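Local coordinates for uncharacterized protein AF0587 (Archaeoglobus fulgidus DSM 4304, PDB 2Q07), which probably binds RNA in tRNA modification, being the C-terminal, PUA-bearing part of a protein of the archaeosine synthase type 1 family, at residues 30-35 / 114-119; 54-59 / 155-160; 119-124 / 141-146. All blocks are in the same frame, centred on the assembly; numbering follows the deposited sequence.

Contact 1: 30-35 / 114-119; sequences DTVLLL and RKVVAH
Strands 31-36 and 115-118 are parallel neighbours at the middle of the mixed sheet of this alpha/beta domain. They run in step, Leu-33 beside Val-117 and Leu-34 beside Ala-118. Strand 31-36 holds Val-117 at both backbone ends: its N gives a 2.9 Å bond to Val-32 O, and its O takes an almost straight one (178°) from Leu-34 N at 2.8 Å. Further back, Val-32 N reaches Lys-115 O at 3.1 Å.

Val-32, Leu-34, Val-116 and Ala-118 share one face. There Leu-34 CD1 presses on Val-116 CG1 at 3.4 Å, tighter than usual van der Waals contact, while Val-32 CG1 rests 3.8 Å from Val-116 CG2. On the other face Thr-31 CG2 lies alongside Lys-115 CE at 3.8 Å; the lysine chain then bends away, its NZ going to Glu-159.

Before the strands start, Asp-30 and Arg-114 lie side by side. Arg-114 N binds Asp-30 O at 2.8 Å, and NH1 meets OD2 of Asp-30 at 2.6 Å, from above the carboxylate plane by 43°. The backbone bonds are thus buried among mostly apolar side chains, and a salt bridge with a main-chain bond beside it closes the exposed end, probably keeping the strands in step there.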
loop_
_atom_site.group_PDB
_atom_site.type_symbol
_atom_site.label_atom_id
_atom_site.label_comp_id
_atom_site.label_asym_id
_atom_site.label_seq_id
_atom_site.Cartn_x
_atom_site.Cartn_y
_atom_site.Cartn_z
ATOM N N ASP A 30 8.809 16.025 -5.103
ATOM C CA ASP A 30 10.176 15.832 -5.567
ATOM C C ASP A 30 11.076 15.596 -4.361
ATOM O O ASP A 30 12.275 15.350 -4.501
ATOM C CB ASP A 30 10.650 17.063 -6.340
ATOM C CG ASP A 30 10.712 18.308 -5.472
ATOM O OD1 ASP A 30 9.900 18.436 -4.537
ATOM O OD2 ASP A 30 11.569 19.174 -5.731
ATOM N N THR A 31 10.486 15.678 -3.173
ATOM C CA THR A 31 11.216 15.464 -1.930
ATOM C C THR A 31 10.598 14.297 -1.160
ATOM O O THR A 31 9.383 14.125 -1.157
ATOM C CB THR A 31 11.181 16.735 -1.040
ATOM O OG1 THR A 31 11.891 17.787 -1.700
ATOM C CG2 THR A 31 11.826 16.475 0.317
ATOM N N VAL A 32 11.435 13.480 -0.529
ATOM C CA VAL A 32 10.920 12.366 0.258
ATOM C C VAL A 32 11.479 12.417 1.677
ATOM O O VAL A 32 12.686 12.572 1.881
ATOM C CB VAL A 32 11.263 10.992 -0.367
ATOM C CG1 VAL A 32 12.777 10.803 -0.449
ATOM C CG2 VAL A 32 10.639 9.880 0.467
ATOM N N LEU A 33 10.585 12.289 2.650
ATOM C CA LEU A 33 10.945 12.302 4.059
ATOM C C LEU A 33 11.108 10.871 4.592
ATOM O O LEU A 33 10.194 10.045 4.463
ATOM C CB LEU A 33 9.848 13.023 4.847
ATOM C CG LEU A 33 9.991 13.078 6.361
ATOM C CD1 LEU A 33 11.265 13.821 6.720
ATOM C CD2 LEU A 33 8.760 13.764 6.951
ATOM N N LEU A 34 12.265 10.569 5.177
ATOM C CA LEU A 34 12.501 9.242 5.740
ATOM C C LEU A 34 12.239 9.303 7.246
ATOM O O LEU A 34 12.709 10.217 7.939
ATOM C CB LEU A 34 13.939 8.776 5.458
ATOM C CG LEU A 34 14.408 8.852 3.998
ATOM C CD1 LEU A 34 15.806 8.260 3.876
ATOM C CD2 LEU A 34 13.430 8.105 3.097
ATOM N N LEU A 35 11.489 8.321 7.744
ATOM C CA LEU A 35 11.108 8.260 9.141
ATOM C C LEU A 35 11.354 6.896 9.784
ATOM O O LEU A 35 11.423 5.874 9.107
ATOM C CB LEU A 35 9.626 8.617 9.274
ATOM C CG LEU A 35 9.241 10.003 8.762
ATOM C CD1 LEU A 35 7.733 10.106 8.629
ATOM C CD2 LEU A 35 9.794 11.050 9.718
ATOM N N ARG A 114 14.488 14.459 -5.948
ATOM C CA ARG A 114 15.674 15.291 -6.118
ATOM C C ARG A 114 16.330 15.491 -4.762
ATOM O O ARG A 114 17.497 15.851 -4.679
ATOM C CB ARG A 114 15.316 16.655 -6.710
ATOM C CG ARG A 114 14.388 17.504 -5.843
ATOM C CD ARG A 114 14.426 18.972 -6.286
ATOM N NE ARG A 114 15.100 19.808 -5.299
ATOM C CZ ARG A 114 14.513 20.304 -4.214
ATOM N NH1 ARG A 114 13.232 20.059 -3.980
ATOM N NH2 ARG A 114 15.212 21.024 -3.351
ATOM N N LYS A 115 15.567 15.250 -3.699
ATOM C CA LYS A 115 16.083 15.408 -2.349
ATOM C C LYS A 115 15.494 14.393 -1.368
ATOM O O LYS A 115 14.302 14.085 -1.406
ATOM C CB LYS A 115 15.807 16.830 -1.849
ATOM C CG LYS A 115 16.585 17.187 -0.593
ATOM C CD LYS A 115 15.669 17.371 0.593
ATOM C CE LYS A 115 14.951 18.710 0.525
ATOM N NZ LYS A 115 15.878 19.824 0.852
ATOM N N VAL A 116 16.353 13.875 -0.500
ATOM C CA VAL A 116 15.969 12.905 0.513
ATOM C C VAL A 116 16.261 13.515 1.888
ATOM O O VAL A 116 17.411 13.823 2.194
ATOM C CB VAL A 116 16.800 11.588 0.374
ATOM C CG1 VAL A 116 16.477 10.622 1.521
ATOM C CG2 VAL A 116 16.536 10.934 -0.960
ATOM N N VAL A 117 15.221 13.722 2.696
ATOM C CA VAL A 117 15.398 14.251 4.037
ATOM C C VAL A 117 15.324 13.086 5.019
ATOM O O VAL A 117 14.242 12.544 5.278
ATOM C CB VAL A 117 14.296 15.263 4.426
ATOM C CG1 VAL A 117 14.594 15.813 5.793
ATOM C CG2 VAL A 117 14.211 16.370 3.404
ATOM N N ALA A 118 16.471 12.706 5.566
ATOM C CA ALA A 118 16.537 11.597 6.508
ATOM C C ALA A 118 16.269 12.034 7.947
ATOM O O ALA A 118 17.179 12.469 8.645
ATOM C CB ALA A 118 17.901 10.929 6.416
ATOM N N HIS A 119 15.024 11.913 8.395
ATOM C CA HIS A 119 14.698 12.301 9.758
ATOM C C HIS A 119 14.728 11.070 10.645
ATOM O O HIS A 119 13.697 10.610 11.138
ATOM C CB HIS A 119 13.325 12.954 9.836
ATOM C CG HIS A 119 13.155 13.823 11.041
ATOM N ND1 HIS A 119 13.806 15.029 11.185
ATOM C CD2 HIS A 119 12.449 13.640 12.180
ATOM C CE1 HIS A 119 13.509 15.552 12.360
ATOM N NE2 HIS A 119 12.688 14.728 12.984
#

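Contact 2: 54-59 / 155-160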
loop_
_atom_site.group_PDB
_atom_site.type_symbol
_atom_site.label_atom_id
_atom_site.label_comp_id
_atom_site.label_asym_id
_atom_site.label_seq_id
_atom_site.Cartn_x
_atom_site.Cartn_y
_atom_site.Cartn_z
ATOM N N SER A 54 2.201 16.881 13.768
ATOM C CA SER A 54 1.475 17.881 14.535
ATOM C C SER A 54 2.291 19.179 14.613
ATOM O O SER A 54 1.736 20.286 14.612
ATOM C CB SER A 54 1.205 17.353 15.943
ATOM O OG SER A 54 0.598 18.349 16.737
ATOM N N LYS A 55 3.609 19.031 14.662
ATOM C CA LYS A 55 4.507 20.168 14.753
ATOM C C LYS A 55 4.996 20.699 13.408
ATOM O O LYS A 55 5.569 21.791 13.337
ATOM C CB LYS A 55 5.700 19.810 15.642
ATOM C CG LYS A 55 5.403 19.876 17.139
ATOM C CD LYS A 55 4.241 18.973 17.541
ATOM C CE LYS A 55 3.937 19.090 19.029
ATOM N NZ LYS A 55 5.125 18.750 19.868
ATOM N N VAL A 56 4.764 19.941 12.341
ATOM C CA VAL A 56 5.187 20.360 11.011
ATOM C C VAL A 56 4.265 19.813 9.917
ATOM O O VAL A 56 3.969 18.615 9.877
ATOM C CB VAL A 56 6.649 19.913 10.738
ATOM C CG1 VAL A 56 6.760 18.409 10.828
ATOM C CG2 VAL A 56 7.102 20.403 9.389
ATOM N N LYS A 57 3.803 20.695 9.035
ATOM C CA LYS A 57 2.923 20.266 7.952
ATOM C C LYS A 57 3.756 19.487 6.945
ATOM O O LYS A 57 4.693 20.017 6.341
ATOM C CB LYS A 57 2.265 21.467 7.276
ATOM C CG LYS A 57 1.104 21.087 6.381
ATOM C CD LYS A 57 0.314 22.302 5.914
ATOM C CE LYS A 57 -0.923 21.866 5.132
ATOM N NZ LYS A 57 -1.837 23.009 4.840
ATOM N N VAL A 58 3.411 18.219 6.773
ATOM C CA VAL A 58 4.137 17.342 5.868
ATOM C C VAL A 58 3.481 17.273 4.488
ATOM O O VAL A 58 2.429 16.663 4.328
ATOM C CB VAL A 58 4.235 15.926 6.483
ATOM C CG1 VAL A 58 4.952 14.988 5.540
ATOM C CG2 VAL A 58 4.955 16.002 7.833
ATOM N N ASN A 59 4.115 17.902 3.501
ATOM C CA ASN A 59 3.602 17.908 2.132
ATOM C C ASN A 59 4.555 17.272 1.133
ATOM O O ASN A 59 4.570 17.635 -0.045
ATOM C CB ASN A 59 3.272 19.327 1.664
ATOM C CG ASN A 59 1.989 19.850 2.263
ATOM O OD1 ASN A 59 1.047 19.096 2.486
ATOM N ND2 ASN A 59 1.939 21.151 2.510
ATOM N N ARG A 155 15.035 22.033 12.139
ATOM C CA ARG A 155 15.873 21.615 11.011
ATOM C C ARG A 155 14.984 20.987 9.937
ATOM O O ARG A 155 15.186 21.194 8.740
ATOM C CB ARG A 155 16.916 20.572 11.441
ATOM C CG ARG A 155 18.113 21.102 12.205
ATOM C CD ARG A 155 19.288 20.130 12.071
ATOM N NE ARG A 155 20.537 20.665 12.608
ATOM C CZ ARG A 155 20.878 20.623 13.892
ATOM N NH1 ARG A 155 20.061 20.062 14.776
ATOM N NH2 ARG A 155 22.030 21.150 14.292
ATOM N N LEU A 156 14.011 20.201 10.378
ATOM C CA LEU A 156 13.099 19.551 9.451
ATOM C C LEU A 156 12.273 20.592 8.698
ATOM O O LEU A 156 12.179 20.540 7.480
ATOM C CB LEU A 156 12.175 18.578 10.195
ATOM C CG LEU A 156 11.228 17.791 9.276
ATOM C CD1 LEU A 156 12.041 17.085 8.188
ATOM C CD2 LEU A 156 10.440 16.782 10.094
ATOM N N LYS A 157 11.676 21.536 9.422
ATOM C CA LYS A 157 10.878 22.573 8.775
ATOM C C LYS A 157 11.691 23.320 7.720
ATOM O O LYS A 157 11.192 23.667 6.649
ATOM C CB LYS A 157 10.378 23.589 9.802
ATOM C CG LYS A 157 9.322 23.063 10.743
ATOM C CD LYS A 157 8.912 24.148 11.722
ATOM C CE LYS A 157 7.861 23.654 12.697
ATOM N NZ LYS A 157 7.566 24.696 13.708
ATOM N N GLN A 158 12.959 23.557 8.022
ATOM C CA GLN A 158 13.794 24.292 7.094
ATOM C C GLN A 158 14.152 23.529 5.832
ATOM O O GLN A 158 14.682 24.113 4.894
ATOM C CB GLN A 158 15.036 24.816 7.823
ATOM C CG GLN A 158 14.697 26.083 8.603
ATOM C CD GLN A 158 15.795 26.560 9.533
ATOM O OE1 GLN A 158 16.986 26.492 9.207
ATOM N NE2 GLN A 158 15.392 27.069 10.701
ATOM N N GLU A 159 13.838 22.234 5.805
ATOM C CA GLU A 159 14.112 21.384 4.643
ATOM C C GLU A 159 12.862 21.014 3.841
ATOM O O GLU A 159 12.959 20.775 2.646
ATOM C CB GLU A 159 14.782 20.067 5.060
ATOM C CG GLU A 159 16.197 20.168 5.608
ATOM C CD GLU A 159 17.154 20.860 4.662
ATOM O OE1 GLU A 159 16.994 20.732 3.429
ATOM O OE2 GLU A 159 18.083 21.526 5.157
ATOM N N ILE A 160 11.699 20.953 4.487
ATOM C CA ILE A 160 10.479 20.543 3.789
ATOM C C ILE A 160 9.311 21.528 3.810
ATOM O O ILE A 160 8.209 21.189 3.368
ATOM C CB ILE A 160 9.950 19.181 4.333
ATOM C CG1 ILE A 160 9.451 19.346 5.772
ATOM C CG2 ILE A 160 11.049 18.125 4.277
ATOM C CD1 ILE A 160 8.729 18.119 6.324
HETATM O O HOH W 1 5.892 19.805 3.775
#
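Helix 47-55 ends here as Val-56 leaves helical geometry (phi/psi -150°/129°), and the extended chain that follows passes the last turns of helix 150-160, Val-56 CA coming 6.5 Å from Lys-157 CA. Val-56 carries the contact, its side chain directed at the helix and its two methyls sharing the work. CG1, in the crowded position between backbone N and carbonyl carbon, faces Leu-156 CD2 at 4.1 Å. CG2, anti to the backbone N, touches Lys-157 CG at 3.7 Å and has Ile-160 CD1 at 4.2 Å. Leu-156 and Ile-160 both cross the valine at about a right angle, whereas Lys-157 slides past it in the opposite direction. Extended beyond CG, the lysine lays its methylene chain along the rim of this apolar patch and brings CE to 3.0 Å from Lys-55 O, a close carbon-oxygen approach. An alanine in place of Lys-157 would lose this aliphatic cover and would probably leave Val-56 CG2 more open to solvent.

Polar atoms meet through a single well-placed water. It donates to Lys-57 O at 2.8 Å and to Ile-160 O at 2.7 Å, and accepts from Asn-59 N at 2.6 Å, so the end of the helix is tied to the extended chain by three bonds through one oxygen. The side chain of Asn-59 turns elsewhere, its ND2 bonding Ser-162 and Gly-164 just past the helix.

Leu-156 also reaches Leu-52 of helix 47-55, and together with Ile-160 it rests on Val-117 of the sheet. This is the layering of an alpha/beta fold: two helices share one face of the sheet, and the exit from helix 47-55 leads on to strand 61-65, completing a beta-alpha-beta crossover from strand 31-36.

Contact 3: 119-124 / 141-146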
loop_
_atom_site.group_PDB
_atom_site.type_symbol
_atom_site.label_atom_id
_atom_site.label_comp_id
_atom_site.label_asym_id
_atom_site.label_seq_id
_atom_site.Cartn_x
_atom_site.Cartn_y
_atom_site.Cartn_z
ATOM N N HIS A 119 15.024 11.913 8.395
ATOM C CA HIS A 119 14.698 12.301 9.758
ATOM C C HIS A 119 14.728 11.070 10.645
ATOM O O HIS A 119 13.697 10.610 11.138
ATOM C CB HIS A 119 13.325 12.954 9.836
ATOM C CG HIS A 119 13.155 13.823 11.041
ATOM N ND1 HIS A 119 13.806 15.029 11.185
ATOM C CD2 HIS A 119 12.449 13.640 12.180
ATOM C CE1 HIS A 119 13.509 15.552 12.360
ATOM N NE2 HIS A 119 12.688 14.728 12.984
ATOM N N VAL A 120 15.927 10.550 10.848
ATOM C CA VAL A 120 16.124 9.348 11.642
ATOM C C VAL A 120 17.474 9.425 12.335
ATOM O O VAL A 120 18.322 10.242 11.967
ATOM C CB VAL A 120 16.113 8.103 10.738
ATOM C CG1 VAL A 120 14.731 7.876 10.167
ATOM C CG2 VAL A 120 17.107 8.293 9.604
ATOM N N THR A 121 17.682 8.559 13.320
ATOM C CA THR A 121 18.934 8.552 14.062
ATOM C C THR A 121 19.501 7.152 14.248
ATOM O O THR A 121 18.846 6.161 13.938
ATOM C CB THR A 121 18.753 9.184 15.461
ATOM O OG1 THR A 121 17.745 8.461 16.179
ATOM C CG2 THR A 121 18.337 10.653 15.344
ATOM N N GLY A 122 20.727 7.091 14.764
ATOM C CA GLY A 122 21.383 5.818 15.015
ATOM C C GLY A 122 21.415 4.854 13.843
ATOM O O GLY A 122 21.663 5.246 12.704
ATOM N N GLY A 123 21.165 3.582 14.139
ATOM C CA GLY A 123 21.168 2.550 13.118
ATOM C C GLY A 123 20.496 2.924 11.810
ATOM O O GLY A 123 20.938 2.488 10.740
ATOM N N TYR A 124 19.433 3.723 11.884
ATOM C CA TYR A 124 18.713 4.140 10.684
ATOM C C TYR A 124 19.559 5.022 9.783
ATOM O O TYR A 124 19.464 4.933 8.561
ATOM C CB TYR A 124 17.433 4.892 11.039
ATOM C CG TYR A 124 16.383 4.052 11.715
ATOM C CD1 TYR A 124 16.248 4.058 13.101
ATOM C CD2 TYR A 124 15.521 3.252 10.970
ATOM C CE1 TYR A 124 15.276 3.292 13.728
ATOM C CE2 TYR A 124 14.549 2.485 11.584
ATOM C CZ TYR A 124 14.431 2.508 12.961
ATOM O OH TYR A 124 13.468 1.747 13.576
ATOM N N TYR A 141 20.444 15.353 6.564
ATOM C CA TYR A 141 20.062 14.737 7.831
ATOM C C TYR A 141 19.547 15.824 8.773
ATOM O O TYR A 141 20.221 16.823 9.006
ATOM C CB TYR A 141 21.256 13.999 8.433
ATOM C CG TYR A 141 21.794 12.923 7.521
ATOM C CD1 TYR A 141 22.627 13.248 6.451
ATOM C CD2 TYR A 141 21.405 11.589 7.674
ATOM C CE1 TYR A 141 23.055 12.285 5.554
ATOM C CE2 TYR A 141 21.828 10.613 6.777
ATOM C CZ TYR A 141 22.650 10.967 5.719
ATOM O OH TYR A 141 23.054 10.016 4.813
ATOM N N THR A 142 18.350 15.627 9.309
ATOM C CA THR A 142 17.733 16.632 10.170
ATOM C C THR A 142 17.563 16.251 11.637
ATOM O O THR A 142 17.078 17.053 12.435
ATOM C CB THR A 142 16.348 17.024 9.614
ATOM O OG1 THR A 142 15.588 15.837 9.351
ATOM C CG2 THR A 142 16.494 17.818 8.315
ATOM N N ALA A 143 17.964 15.039 11.997
ATOM C CA ALA A 143 17.809 14.588 13.370
ATOM C C ALA A 143 19.088 14.041 14.009
ATOM O O ALA A 143 19.783 13.200 13.438
ATOM C CB ALA A 143 16.713 13.539 13.435
ATOM N N GLU A 144 19.389 14.539 15.200
ATOM C CA GLU A 144 20.552 14.089 15.953
ATOM C C GLU A 144 20.095 13.865 17.393
ATOM O O GLU A 144 19.820 14.820 18.119
ATOM C CB GLU A 144 21.677 15.135 15.906
ATOM C CG GLU A 144 21.346 16.473 16.547
ATOM C CD GLU A 144 22.537 17.422 16.567
ATOM O OE1 GLU A 144 22.433 18.507 17.178
ATOM O OE2 GLU A 144 23.581 17.084 15.967
ATOM N N LYS A 145 19.995 12.599 17.788
ATOM C CA LYS A 145 19.568 12.217 19.136
ATOM C C LYS A 145 18.065 12.011 19.275
ATOM O O LYS A 145 17.620 10.951 19.702
ATOM C CB LYS A 145 19.993 13.257 20.183
ATOM C CG LYS A 145 21.490 13.470 20.336
ATOM C CD LYS A 145 21.765 14.501 21.428
ATOM C CE LYS A 145 23.252 14.721 21.642
ATOM N NZ LYS A 145 23.497 15.672 22.763
ATOM N N ASP A 146 17.286 13.028 18.924
ATOM C CA ASP A 146 15.831 12.953 19.067
ATOM C C ASP A 146 15.120 13.477 17.823
ATOM O O ASP A 146 15.357 14.599 17.399
ATOM C CB ASP A 146 15.410 13.786 20.283
ATOM C CG ASP A 146 14.075 13.358 20.857
ATOM O OD1 ASP A 146 13.151 13.036 20.074
ATOM O OD2 ASP A 146 13.951 13.359 22.105
#
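The imidazole of His-119 is the flat group at the centre: the methyl of Ala-143 sits over one of its faces, and Thr-142 OG1 lies at its edge, near the ring plane. All this belongs to a beta-alpha-beta crossover, in which helix 123-132 links strands 115-118 and 138-141, two parallel neighbours that give way to loops at their C-terminal ends. The methyl makes a CH-pi contact, Ala-143 CB standing 4.0 Å from the centroid of the His-119 ring and 14° off its normal. At the edge, ND1 of His-119 and OG1 of Thr-142 share a short hydrogen bond of 2.7 Å, nearly straight at 168°. The other nitrogen, NE2, is bonded to the carbonyl oxygen of Val-147, so the ring is held at two corners and its rotation is fixed. The side chains of His-119 and Thr-142 cross at about a right angle, with the hydroxyl near the ring plane.

Gly-122 sits at the N-cap of the helix with a positive phi of 52°, a backbone shape that favours glycine. Beyond the cap, the ring of Tyr-124 meets Trp-92 edge-to-face. From the other strand, Tyr-141 makes a cation-pi contact with Arg-125 of the same helix.

Further out, Thr-121 continues the contact with its methyl. CG2 packs against Ala-143 CB at 3.8 Å, so that the alanine methyl is wedged between the histidine ring and the threonine. Opposing it is a tight bend at Lys-145, whose positive phi and the weak bond of 3.2 Å from Asp-146 N to Glu-144 O make a gamma turn. Thr-121 CG2 comes equally close to both sides of the start of that bend, 3.5 Å from Ala-143 O and 3.5 Å from Lys-145 N.

In the fold
From the N terminus, strand 31-36 comes first, then the exit of helix 47-55. Contact 1 closes its loop when the chain returns at 114-119, beside the first strand; contact 2 is by then open and closes only at 155-160, so the two cross. Contact 3 begins at His-119, shared with contact 1, and closes at 141-146, within the span of contact 2. Contact 1 joins the middle strands of the sheet, contact 2 the exit of helix 47-55 to the end of helix 150-160, and contact 3 the loops that follow strands 115-118 and 138-141. Leu-33 packs on Leu-156, Ala-118 on Tyr-141 and Thr-142 on Glu-159, making the three a continuous unit within the DUF5591 region.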